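Long-range contacts in BsaWI endonuclease (Geobacillus stearothermophilus, PDB 4ZSF), which is a restriction endonuclease of the PD-(D/E)XK class that binds DNA and probably cleaves it with the help of metal ions: residues Tyr157-Ile162 against Phe186-Ala191; Arg109-Lys114 against Tyr147-Asn152; Ala249-Glu254 against Tyr265-Gly270. All blocks are in the same frame, centred on the assembly; numbering follows the deposited sequence. Where two conformers were deposited one is given.

Interaction 1 of 3, residues Tyr157-Ile162 against Phe186-Ala191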
loop_
_atom_site.group_PDB
_atom_site.type_symbol
_atom_site.label_atom_id
_atom_site.label_comp_id
_atom_site.label_asym_id
_atom_site.label_seq_id
_atom_site.Cartn_x
_atom_site.Cartn_y
_atom_site.Cartn_z
ATOM N N TYR A 157 23.683 -21.805 9.900
ATOM C CA TYR A 157 23.775 -21.080 8.638
ATOM C C TYR A 157 22.409 -20.793 8.079
ATOM O O TYR A 157 21.648 -21.730 7.943
ATOM C CB TYR A 157 24.519 -21.901 7.608
ATOM C CG TYR A 157 25.947 -22.164 8.016
ATOM C CD1 TYR A 157 26.950 -21.255 7.686
ATOM C CD2 TYR A 157 26.289 -23.309 8.770
ATOM C CE1 TYR A 157 28.302 -21.503 8.069
ATOM C CE2 TYR A 157 27.620 -23.547 9.149
ATOM C CZ TYR A 157 28.598 -22.648 8.801
ATOM O OH TYR A 157 29.892 -22.917 9.188
ATOM N N VAL A 158 22.125 -19.541 7.688
ATOM C CA VAL A 158 20.922 -19.301 6.879
ATOM C C VAL A 158 21.165 -19.829 5.455
ATOM O O VAL A 158 22.126 -19.424 4.810
ATOM C CB VAL A 158 20.571 -17.801 6.819
ATOM C CG1 VAL A 158 19.402 -17.552 5.828
ATOM C CG2 VAL A 158 20.229 -17.335 8.198
ATOM N N PHE A 159 20.294 -20.705 4.946
ATOM C CA PHE A 159 20.501 -21.172 3.555
ATOM C C PHE A 159 19.262 -20.874 2.687
ATOM O O PHE A 159 19.315 -21.089 1.469
ATOM C CB PHE A 159 20.816 -22.678 3.511
ATOM C CG PHE A 159 19.622 -23.609 3.892
ATOM C CD1 PHE A 159 19.389 -23.968 5.227
ATOM C CD2 PHE A 159 18.749 -24.102 2.889
ATOM C CE1 PHE A 159 18.279 -24.830 5.576
ATOM C CE2 PHE A 159 17.732 -24.957 3.201
ATOM C CZ PHE A 159 17.460 -25.303 4.498
ATOM N N GLY A 160 18.136 -20.460 3.292
ATOM C CA GLY A 160 16.952 -20.278 2.460
ATOM C C GLY A 160 16.112 -19.080 2.895
ATOM O O GLY A 160 16.152 -18.687 4.085
ATOM N N CYS A 161 15.427 -18.483 1.910
ATOM C CA CYS A 161 14.557 -17.313 2.071
ATOM C C CYS A 161 13.151 -17.751 1.651
ATOM O O CYS A 161 12.972 -18.405 0.609
ATOM C CB CYS A 161 15.035 -16.189 1.136
ATOM S SG CYS A 161 16.716 -15.639 1.458
ATOM N N ILE A 162 12.153 -17.415 2.456
ATOM C CA ILE A 162 10.815 -17.939 2.272
ATOM C C ILE A 162 9.773 -16.819 2.281
ATOM O O ILE A 162 9.740 -15.970 3.199
ATOM C CB ILE A 162 10.462 -18.924 3.434
ATOM C CG1 ILE A 162 11.465 -20.102 3.459
ATOM C CG2 ILE A 162 8.976 -19.361 3.348
ATOM C CD1 ILE A 162 11.472 -20.810 4.864
ATOM N N PHE A 186 22.508 -17.084 -4.349
ATOM C CA PHE A 186 22.762 -18.491 -4.002
ATOM C C PHE A 186 22.139 -18.829 -2.659
ATOM O O PHE A 186 22.749 -19.517 -1.822
ATOM C CB PHE A 186 24.257 -18.837 -4.016
ATOM C CG PHE A 186 24.921 -18.562 -5.339
ATOM C CD1 PHE A 186 24.926 -19.532 -6.366
ATOM C CD2 PHE A 186 25.520 -17.336 -5.570
ATOM C CE1 PHE A 186 25.544 -19.269 -7.582
ATOM C CE2 PHE A 186 26.105 -17.045 -6.798
ATOM C CZ PHE A 186 26.169 -18.041 -7.805
ATOM N N PHE A 187 20.859 -18.474 -2.511
ATOM C CA PHE A 187 20.035 -19.038 -1.421
ATOM C C PHE A 187 18.878 -19.831 -2.033
ATOM O O PHE A 187 18.381 -19.487 -3.122
ATOM C CB PHE A 187 19.452 -17.940 -0.548
ATOM C CG PHE A 187 20.512 -17.216 0.283
ATOM C CD1 PHE A 187 21.175 -16.088 -0.216
ATOM C CD2 PHE A 187 20.830 -17.684 1.568
ATOM C CE1 PHE A 187 22.165 -15.432 0.570
ATOM C CE2 PHE A 187 21.802 -17.024 2.329
ATOM C CZ PHE A 187 22.451 -15.934 1.842
ATOM N N TRP A 188 18.414 -20.834 -1.279
ATOM C CA TRP A 188 17.127 -21.492 -1.622
ATOM C C TRP A 188 16.041 -20.461 -1.517
ATOM O O TRP A 188 15.952 -19.775 -0.498
ATOM C CB TRP A 188 16.904 -22.609 -0.641
ATOM C CG TRP A 188 15.799 -23.551 -0.988
ATOM C CD1 TRP A 188 15.476 -24.055 -2.240
ATOM C CD2 TRP A 188 14.892 -24.144 -0.050
ATOM N NE1 TRP A 188 14.436 -24.955 -2.089
ATOM C CE2 TRP A 188 14.065 -25.020 -0.766
ATOM C CE3 TRP A 188 14.718 -24.026 1.349
ATOM C CZ2 TRP A 188 13.066 -25.791 -0.130
ATOM C CZ3 TRP A 188 13.739 -24.774 1.973
ATOM C CH2 TRP A 188 12.889 -25.617 1.225
ATOM N N SER A 189 15.197 -20.333 -2.539
ATOM C CA SER A 189 14.180 -19.289 -2.471
ATOM C C SER A 189 12.826 -19.912 -2.748
ATOM O O SER A 189 12.574 -20.413 -3.844
ATOM C CB SER A 189 14.456 -18.153 -3.484
ATOM O OG SER A 189 13.444 -17.164 -3.372
ATOM N N VAL A 190 11.960 -19.922 -1.749
ATOM C CA VAL A 190 10.679 -20.590 -1.971
ATOM C C VAL A 190 9.501 -19.792 -1.479
ATOM O O VAL A 190 9.665 -18.779 -0.786
ATOM C CB VAL A 190 10.646 -22.002 -1.283
ATOM C CG1 VAL A 190 11.692 -22.927 -1.930
ATOM C CG2 VAL A 190 10.868 -21.859 0.225
ATOM N N ALA A 191 8.298 -20.238 -1.866
ATOM C CA ALA A 191 7.090 -19.542 -1.407
ATOM C C ALA A 191 6.130 -20.584 -0.875
ATOM O O ALA A 191 6.089 -21.708 -1.414
ATOM C CB ALA A 191 6.460 -18.810 -2.517
#

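Interaction 2 of 3, residues Arg109-Lys114 against Tyr147-Asn152. With nucleotides of chain B.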
loop_
_atom_site.group_PDB
_atom_site.type_symbol
_atom_site.label_atom_id
_atom_site.label_comp_id
_atom_site.label_asym_id
_atom_site.label_seq_id
_atom_site.Cartn_x
_atom_site.Cartn_y
_atom_site.Cartn_z
ATOM N N ARG A 109 15.915 -25.202 11.248
ATOM C CA ARG A 109 14.750 -24.516 11.802
ATOM C C ARG A 109 14.454 -23.275 10.995
ATOM O O ARG A 109 15.333 -22.687 10.369
ATOM C CB ARG A 109 14.947 -24.130 13.277
ATOM C CG ARG A 109 16.162 -23.268 13.494
ATOM C CD ARG A 109 16.141 -22.856 15.019
ATOM N NE ARG A 109 17.358 -22.151 15.402
ATOM C CZ ARG A 109 17.598 -21.712 16.643
ATOM N NH1 ARG A 109 16.726 -21.953 17.618
ATOM N NH2 ARG A 109 18.732 -21.083 16.928
ATOM N N ILE A 110 13.176 -22.913 11.055
ATOM C CA ILE A 110 12.627 -21.737 10.458
ATOM C C ILE A 110 12.659 -20.622 11.485
ATOM O O ILE A 110 12.314 -20.806 12.678
ATOM C CB ILE A 110 11.153 -21.970 9.986
ATOM C CG1 ILE A 110 11.153 -22.957 8.801
ATOM C CG2 ILE A 110 10.483 -20.669 9.664
ATOM C CD1 ILE A 110 9.725 -23.454 8.451
ATOM N N LEU A 111 13.055 -19.461 10.995
ATOM C CA LEU A 111 13.100 -18.236 11.785
ATOM C C LEU A 111 12.164 -17.183 11.220
ATOM O O LEU A 111 12.138 -16.974 9.973
ATOM C CB LEU A 111 14.509 -17.636 11.757
ATOM C CG LEU A 111 15.669 -18.544 12.091
ATOM C CD1 LEU A 111 16.931 -17.712 11.824
ATOM C CD2 LEU A 111 15.556 -18.995 13.545
ATOM N N LEU A 112 11.483 -16.444 12.093
ATOM C CA LEU A 112 10.815 -15.197 11.611
ATOM C C LEU A 112 11.857 -14.175 11.234
ATOM O O LEU A 112 12.998 -14.234 11.674
ATOM C CB LEU A 112 9.899 -14.582 12.681
ATOM C CG LEU A 112 8.871 -15.575 13.224
ATOM C CD1 LEU A 112 8.268 -15.030 14.569
ATOM C CD2 LEU A 112 7.730 -15.717 12.177
ATOM N N GLN A 113 11.504 -13.238 10.368
ATOM C CA GLN A 113 12.447 -12.146 10.076
ATOM C C GLN A 113 12.947 -11.500 11.373
ATOM O O GLN A 113 14.169 -11.263 11.519
ATOM C CB GLN A 113 11.784 -11.109 9.166
ATOM C CG GLN A 113 12.631 -9.891 8.972
ATOM C CD GLN A 113 11.905 -8.822 8.154
ATOM O OE1 GLN A 113 11.597 -9.031 6.984
ATOM N NE2 GLN A 113 11.609 -7.686 8.785
ATOM N N LYS A 114 12.063 -11.227 12.351
ATOM C CA LYS A 114 12.602 -10.585 13.562
ATOM C C LYS A 114 13.544 -11.539 14.357
ATOM O O LYS A 114 14.429 -11.073 15.063
ATOM C CB LYS A 114 11.476 -10.077 14.477
ATOM C CG LYS A 114 10.721 -11.175 15.140
ATOM C CD LYS A 114 9.907 -10.627 16.301
ATOM C CE LYS A 114 8.714 -11.514 16.574
ATOM N NZ LYS A 114 7.598 -11.290 15.584
ATOM N N TYR A 147 12.914 -17.247 7.284
ATOM C CA TYR A 147 14.219 -17.724 6.829
ATOM C C TYR A 147 14.426 -19.146 7.354
ATOM O O TYR A 147 13.793 -19.540 8.360
ATOM C CB TYR A 147 15.344 -16.825 7.325
ATOM C CG TYR A 147 15.305 -15.462 6.671
ATOM C CD1 TYR A 147 15.964 -15.242 5.473
ATOM C CD2 TYR A 147 14.536 -14.434 7.221
ATOM C CE1 TYR A 147 15.936 -13.971 4.862
ATOM C CE2 TYR A 147 14.473 -13.155 6.617
ATOM C CZ TYR A 147 15.177 -12.951 5.426
ATOM O OH TYR A 147 15.195 -11.682 4.821
ATOM N N ILE A 148 15.304 -19.916 6.712
ATOM C CA ILE A 148 15.522 -21.277 7.239
ATOM C C ILE A 148 17.015 -21.496 7.402
ATOM O O ILE A 148 17.833 -21.076 6.542
ATOM C CB ILE A 148 14.835 -22.350 6.365
ATOM C CG1 ILE A 148 15.016 -23.766 6.961
ATOM C CG2 ILE A 148 15.281 -22.285 4.863
ATOM C CD1 ILE A 148 14.056 -24.846 6.279
ATOM N N THR A 149 17.389 -22.196 8.478
ATOM C CA THR A 149 18.788 -22.425 8.775
ATOM C C THR A 149 19.115 -23.885 8.903
ATOM O O THR A 149 18.200 -24.732 9.110
ATOM C CB THR A 149 19.219 -21.793 10.112
ATOM O OG1 THR A 149 18.567 -22.481 11.188
ATOM C CG2 THR A 149 18.877 -20.305 10.192
ATOM N N VAL A 150 20.409 -24.184 8.824
ATOM C CA VAL A 150 20.887 -25.566 9.024
ATOM C C VAL A 150 22.110 -25.507 9.926
ATOM O O VAL A 150 22.890 -24.545 9.845
ATOM C CB VAL A 150 21.248 -26.257 7.696
ATOM C CG1 VAL A 150 22.406 -25.479 6.980
ATOM C CG2 VAL A 150 21.639 -27.693 7.956
ATOM N N ARG A 151 22.243 -26.499 10.821
ATOM C CA ARG A 151 23.361 -26.572 11.722
ATOM C C ARG A 151 24.438 -27.469 11.129
ATOM O O ARG A 151 24.165 -28.568 10.680
ATOM C CB ARG A 151 22.864 -27.077 13.097
ATOM C CG ARG A 151 23.907 -27.185 14.158
ATOM C CD ARG A 151 23.259 -27.030 15.551
ATOM N NE ARG A 151 23.105 -25.615 15.891
ATOM C CZ ARG A 151 24.006 -24.917 16.574
ATOM N NH1 ARG A 151 25.094 -25.525 17.029
ATOM N NH2 ARG A 151 23.811 -23.625 16.823
ATOM N N ASN A 152 25.652 -26.958 11.049
ATOM C CA ASN A 152 26.766 -27.724 10.501
ATOM C C ASN A 152 28.013 -27.402 11.308
ATOM O O ASN A 152 28.350 -26.241 11.486
ATOM C CB ASN A 152 26.958 -27.400 9.002
ATOM C CG ASN A 152 28.095 -28.190 8.366
ATOM O OD1 ASN A 152 29.243 -27.717 8.323
ATOM N ND2 ASN A 152 27.800 -29.408 7.914
ATOM P P DA B 13 7.278 -7.288 18.141
ATOM O OP1 DA B 13 7.955 -8.451 17.534
ATOM O OP2 DA B 13 6.548 -7.407 19.435
ATOM O "O5'" DA B 13 8.374 -6.152 18.300
ATOM C "C5'" DA B 13 8.898 -5.498 17.162
ATOM C "C4'" DA B 13 9.442 -4.148 17.578
ATOM O "O4'" DA B 13 8.368 -3.160 17.531
ATOM C "C3'" DA B 13 10.003 -4.089 19.022
ATOM O "O3'" DA B 13 11.145 -3.296 19.062
ATOM C "C2'" DA B 13 8.890 -3.395 19.792
ATOM C "C1'" DA B 13 8.417 -2.419 18.724
ATOM N N9 DA B 13 7.133 -1.817 19.042
ATOM C C8 DA B 13 6.170 -2.332 19.866
ATOM N N7 DA B 13 5.144 -1.525 20.046
ATOM C C5 DA B 13 5.503 -0.393 19.329
ATOM C C6 DA B 13 4.858 0.815 19.133
ATOM N N6 DA B 13 3.660 1.089 19.671
ATOM N N1 DA B 13 5.490 1.752 18.380
ATOM C C2 DA B 13 6.677 1.445 17.827
ATOM N N3 DA B 13 7.384 0.331 17.960
ATOM C C4 DA B 13 6.730 -0.555 18.721
HETATM O O HOH W 1 13.128 -10.097 4.998
#

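Interaction 3 of 3, residues Ala249-Glu254 against Tyr265-Gly270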
loop_
_atom_site.group_PDB
_atom_site.type_symbol
_atom_site.label_atom_id
_atom_site.label_comp_id
_atom_site.label_asym_id
_atom_site.label_seq_id
_atom_site.Cartn_x
_atom_site.Cartn_y
_atom_site.Cartn_z
ATOM N N ALA A 249 13.728 -29.123 1.775
ATOM C CA ALA A 249 14.668 -28.350 2.632
ATOM C C ALA A 249 15.901 -29.209 2.966
ATOM O O ALA A 249 17.021 -28.676 3.062
ATOM C CB ALA A 249 14.006 -27.906 3.919
ATOM N N ARG A 250 15.693 -30.500 3.213
ATOM C CA ARG A 250 16.842 -31.399 3.490
ATOM C C ARG A 250 17.865 -31.377 2.354
ATOM O O ARG A 250 19.114 -31.331 2.560
ATOM C CB ARG A 250 16.353 -32.839 3.702
ATOM C CG ARG A 250 15.586 -32.996 5.017
ATOM C CD ARG A 250 14.995 -34.413 5.065
ATOM N NE ARG A 250 16.061 -35.391 5.280
ATOM C CZ ARG A 250 15.886 -36.701 5.219
ATOM N NH1 ARG A 250 14.694 -37.177 4.884
ATOM N NH2 ARG A 250 16.907 -37.532 5.493
ATOM N N GLU A 251 17.314 -31.455 1.141
ATOM C CA GLU A 251 18.151 -31.512 -0.035
ATOM C C GLU A 251 18.807 -30.155 -0.309
ATOM O O GLU A 251 19.970 -30.102 -0.701
ATOM C CB GLU A 251 17.359 -31.956 -1.264
ATOM C CG GLU A 251 18.331 -32.275 -2.402
ATOM C CD GLU A 251 17.637 -32.691 -3.705
ATOM O OE1 GLU A 251 16.376 -32.733 -3.760
ATOM O OE2 GLU A 251 18.380 -32.966 -4.672
ATOM N N ALA A 252 18.037 -29.080 -0.156
ATOM C CA ALA A 252 18.558 -27.728 -0.350
ATOM C C ALA A 252 19.718 -27.457 0.630
ATOM O O ALA A 252 20.757 -26.864 0.246
ATOM C CB ALA A 252 17.426 -26.707 -0.128
ATOM N N ALA A 253 19.532 -27.856 1.888
ATOM C CA ALA A 253 20.578 -27.543 2.905
ATOM C C ALA A 253 21.889 -28.253 2.521
ATOM O O ALA A 253 23.000 -27.671 2.613
ATOM C CB ALA A 253 20.125 -27.934 4.347
ATOM N N GLU A 254 21.749 -29.494 2.089
ATOM C CA GLU A 254 22.896 -30.294 1.698
ATOM C C GLU A 254 23.650 -29.599 0.564
ATOM O O GLU A 254 24.872 -29.410 0.615
ATOM C CB GLU A 254 22.419 -31.690 1.277
ATOM C CG GLU A 254 23.402 -32.461 0.352
ATOM C CD GLU A 254 24.700 -32.879 1.045
ATOM O OE1 GLU A 254 24.687 -33.057 2.290
ATOM O OE2 GLU A 254 25.740 -33.028 0.332
ATOM N N TYR A 265 19.223 -20.121 -10.012
ATOM C CA TYR A 265 17.821 -20.418 -10.329
ATOM C C TYR A 265 17.611 -21.831 -10.903
ATOM O O TYR A 265 16.509 -22.337 -10.855
ATOM C CB TYR A 265 17.256 -19.320 -11.295
ATOM C CG TYR A 265 17.811 -19.443 -12.695
ATOM C CD1 TYR A 265 17.195 -20.277 -13.616
ATOM C CD2 TYR A 265 19.023 -18.809 -13.078
ATOM C CE1 TYR A 265 17.702 -20.435 -14.909
ATOM C CE2 TYR A 265 19.538 -18.982 -14.390
ATOM C CZ TYR A 265 18.860 -19.806 -15.267
ATOM O OH TYR A 265 19.324 -19.995 -16.537
ATOM N N GLU A 266 18.653 -22.455 -11.474
ATOM C CA GLU A 266 18.483 -23.724 -12.141
ATOM C C GLU A 266 18.261 -24.864 -11.168
ATOM O O GLU A 266 17.689 -25.913 -11.536
ATOM C CB GLU A 266 19.718 -24.059 -13.014
ATOM C CG GLU A 266 19.936 -23.046 -14.110
ATOM C CD GLU A 266 21.174 -23.400 -14.910
ATOM O OE1 GLU A 266 21.063 -24.273 -15.812
ATOM O OE2 GLU A 266 22.234 -22.806 -14.652
ATOM N N TRP A 267 18.691 -24.668 -9.931
ATOM C CA TRP A 267 18.595 -25.746 -8.936
ATOM C C TRP A 267 17.136 -26.202 -8.801
ATOM O O TRP A 267 16.209 -25.389 -8.758
ATOM C CB TRP A 267 19.117 -25.298 -7.572
ATOM C CG TRP A 267 19.125 -26.415 -6.525
ATOM C CD1 TRP A 267 20.187 -27.253 -6.258
ATOM C CD2 TRP A 267 18.058 -26.821 -5.666
ATOM N NE1 TRP A 267 19.832 -28.148 -5.256
ATOM C CE2 TRP A 267 18.535 -27.892 -4.871
ATOM C CE3 TRP A 267 16.744 -26.348 -5.456
ATOM C CZ2 TRP A 267 17.742 -28.530 -3.881
ATOM C CZ3 TRP A 267 15.934 -26.984 -4.450
ATOM C CH2 TRP A 267 16.447 -28.045 -3.679
ATOM N N LYS A 268 16.914 -27.506 -8.739
ATOM C CA LYS A 268 15.575 -27.988 -8.482
ATOM C C LYS A 268 15.648 -29.243 -7.608
ATOM O O LYS A 268 16.557 -30.034 -7.799
ATOM C CB LYS A 268 14.886 -28.287 -9.838
ATOM C CG LYS A 268 13.475 -28.878 -9.642
ATOM C CD LYS A 268 12.683 -28.974 -10.964
ATOM C CE LYS A 268 11.413 -29.908 -10.831
ATOM N NZ LYS A 268 10.770 -30.154 -12.173
ATOM N N ALA A 269 14.707 -29.423 -6.678
ATOM C CA ALA A 269 14.721 -30.567 -5.784
ATOM C C ALA A 269 14.476 -31.868 -6.539
ATOM O O ALA A 269 13.761 -31.866 -7.547
ATOM C CB ALA A 269 13.648 -30.386 -4.721
ATOM N N GLY A 270 15.072 -32.960 -6.064
ATOM C CA GLY A 270 14.668 -34.285 -6.503
ATOM C C GLY A 270 15.213 -34.710 -7.839
ATOM O O GLY A 270 14.657 -35.654 -8.446
HETATM O O HOH W 2 18.024 -32.120 -7.001
#

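Interaction 1 of 3, residues Tyr157-Ile162 against Phe186-Ala191
F187 turns the rim of its ring to the backbone of 157-162. Its CE2 stands 3.5 Å from V158 O and its CD2 lies beside F159 C, both near the ring plane, so the phenyl meets the strand edge-on. C161 SG approaches the same ring obliquely, 4.9 Å from the centroid of F187, a cysteine sulfur-aromatic contact. W134 of helix 129-140 adds a nearly parallel ring to F187 and also touches C161.

W188 contributes both main-chain bonds and ring packing. Its N donates to F159 O at 2.9 Å, and its O takes C161 N at 2.8 Å in a nearly straight bond. With CG anti to the backbone N (chi1 -168°), the indole lies side by side with the F159 phenyl; W188 CE3 is 3.7 Å from F159 CE2. The planes differ by 15° but are slid apart, so the rings barely overlap. G160 follows F159 in the strand, and a CB on it would fall only 3.1 Å from W188 CE3, a tight approach that the glycine avoids. F159 and G160 both face I148, a classic beta bulge in 157-162.

S189 turns to the same side as C161, and its OG is hydrogen-bonded to S179 OG of helix 172-184. V190 N continues the ladder on C161 O at 3.0 Å. On the W188 side of the sheet, V190 CG2 rests 3.7 Å from I162 CG1, while V190 CG1 sits over one face of the indole, toward its rim.

The three bonds between the segments are all main chain, the ladder of two parallel neighbours; a beta-alpha-beta crossover through helix 172-184 connects them. The buried side chains add apolar and aromatic packing: the amide bonds hold the register, and the absent CB of G160 probably lets the indole come close.

Interaction 2 of 3, residues Arg109-Lys114 against Tyr147-Asn152
R109 and T149 lie side by side and point the same way, with R109 CG 3.4 Å from T149 OG1. From CG to NE the arginine chain is extended, and E156 OE2 receives both the salt bridge from R109 NE and the hydrogen bond with T149 OG1. L111 crosses T149 at about a right angle, L111 CD1 meeting T149 CG2 at 3.6 Å. An alanine in place of T149 would probably leave E156 without its hydroxyl mate and open a gap beside L111 CD1. Farther along the same face, the Y147 ring presents its edge to Q113 CA, and one water joins Y147 OH (2.6 Å) to Q113 OE1 (2.7 Å); Q113 NE2 is held by N142. On the other face I110 CG1 and I148 CD1 touch loosely at 4.3 Å, with L103 of helix 70-103 against both residues. The backbones pair through R109-T149 and L111-Y147, two hydrogen-bonded antiparallel pairs; L111 N to Y147 O is nearly straight at 174°. The arrangement is an outer antiparallel strand of a mixed sheet with helices packed on its two faces, as in the PD-(D/E)XK nuclease core, running straight into helix 113-121 with L112 as N-cap.

Interaction 3 of 3, residues Ala249-Glu254 against Tyr265-Gly270
The six-membered end of the W267 indole leans obliquely on the 249-254 part of helix 243-258: CZ2 lies 3.7 Å from A252 CA, and CH2 is 3.9 Å from A252 CB. One face of the indole carries the backbone N of A269, 3.5 Å above the plane and offset toward the rim, so the chain folds back over its own tryptophan. The F263 ring also stacks on W267. W267 NE1 is hydrogen-bonded to D255 OD2, which helps fix the rotation of the indole against the same helix.

The second flat group, the carboxylate of E251, stands with its plane 66° from that of the indole, and the two side chains cross obliquely. CG of E251 is anti to the backbone N (chi1 -169°) and the chain is extended beyond it, carrying the acid past W267 toward 268-270. There E251 OE1 accepts the amide of G270 at 2.7 Å through its syn lone pair. E251 OE2 receives a water at 2.5 Å that also donates to K268 O, and K272 NZ forms a salt bridge to the same oxygen. Amide, water and ammonium thus share one carboxylate, which would probably favour its charged form. G270 has positive phi, readily adopted by glycine, as the backbone turns past the acid.

The loop after helix 243-258 is in this way pinned back on the helix from which it emerges, by an indole at one point and a carboxylate grip at another. A252 also touches W188 and F159, and W267 itself meets W188, so helix and tail pack together against strands 155-165 and 188-193, while A249 and A253 reach M108 of strand 108-112.

Interactions 1 and 2 share one sheet, their centres 9 Å apart: strands 146-152 and 155-165 are neighbours, joined by probable hydrogen bonds such as F159 N to I148 O at 3.0 Å. Interaction 3 packs against this sheet from helix 243-258, its centre 10 Å from interaction 1 and 16 Å from interaction 2. W188 NE1 lies 3.5 Å from W267 CZ3, and V150 CB lies 3.9 Å from A253 CB. A bound calcium is about 10 Å from the W267 side chain. DNA comes close at interaction 2, where K114 CD is 3.2 Å from OP1 of DA13 in chain B. D239, which binds calcium in a structure of this protein, belongs to none of the three.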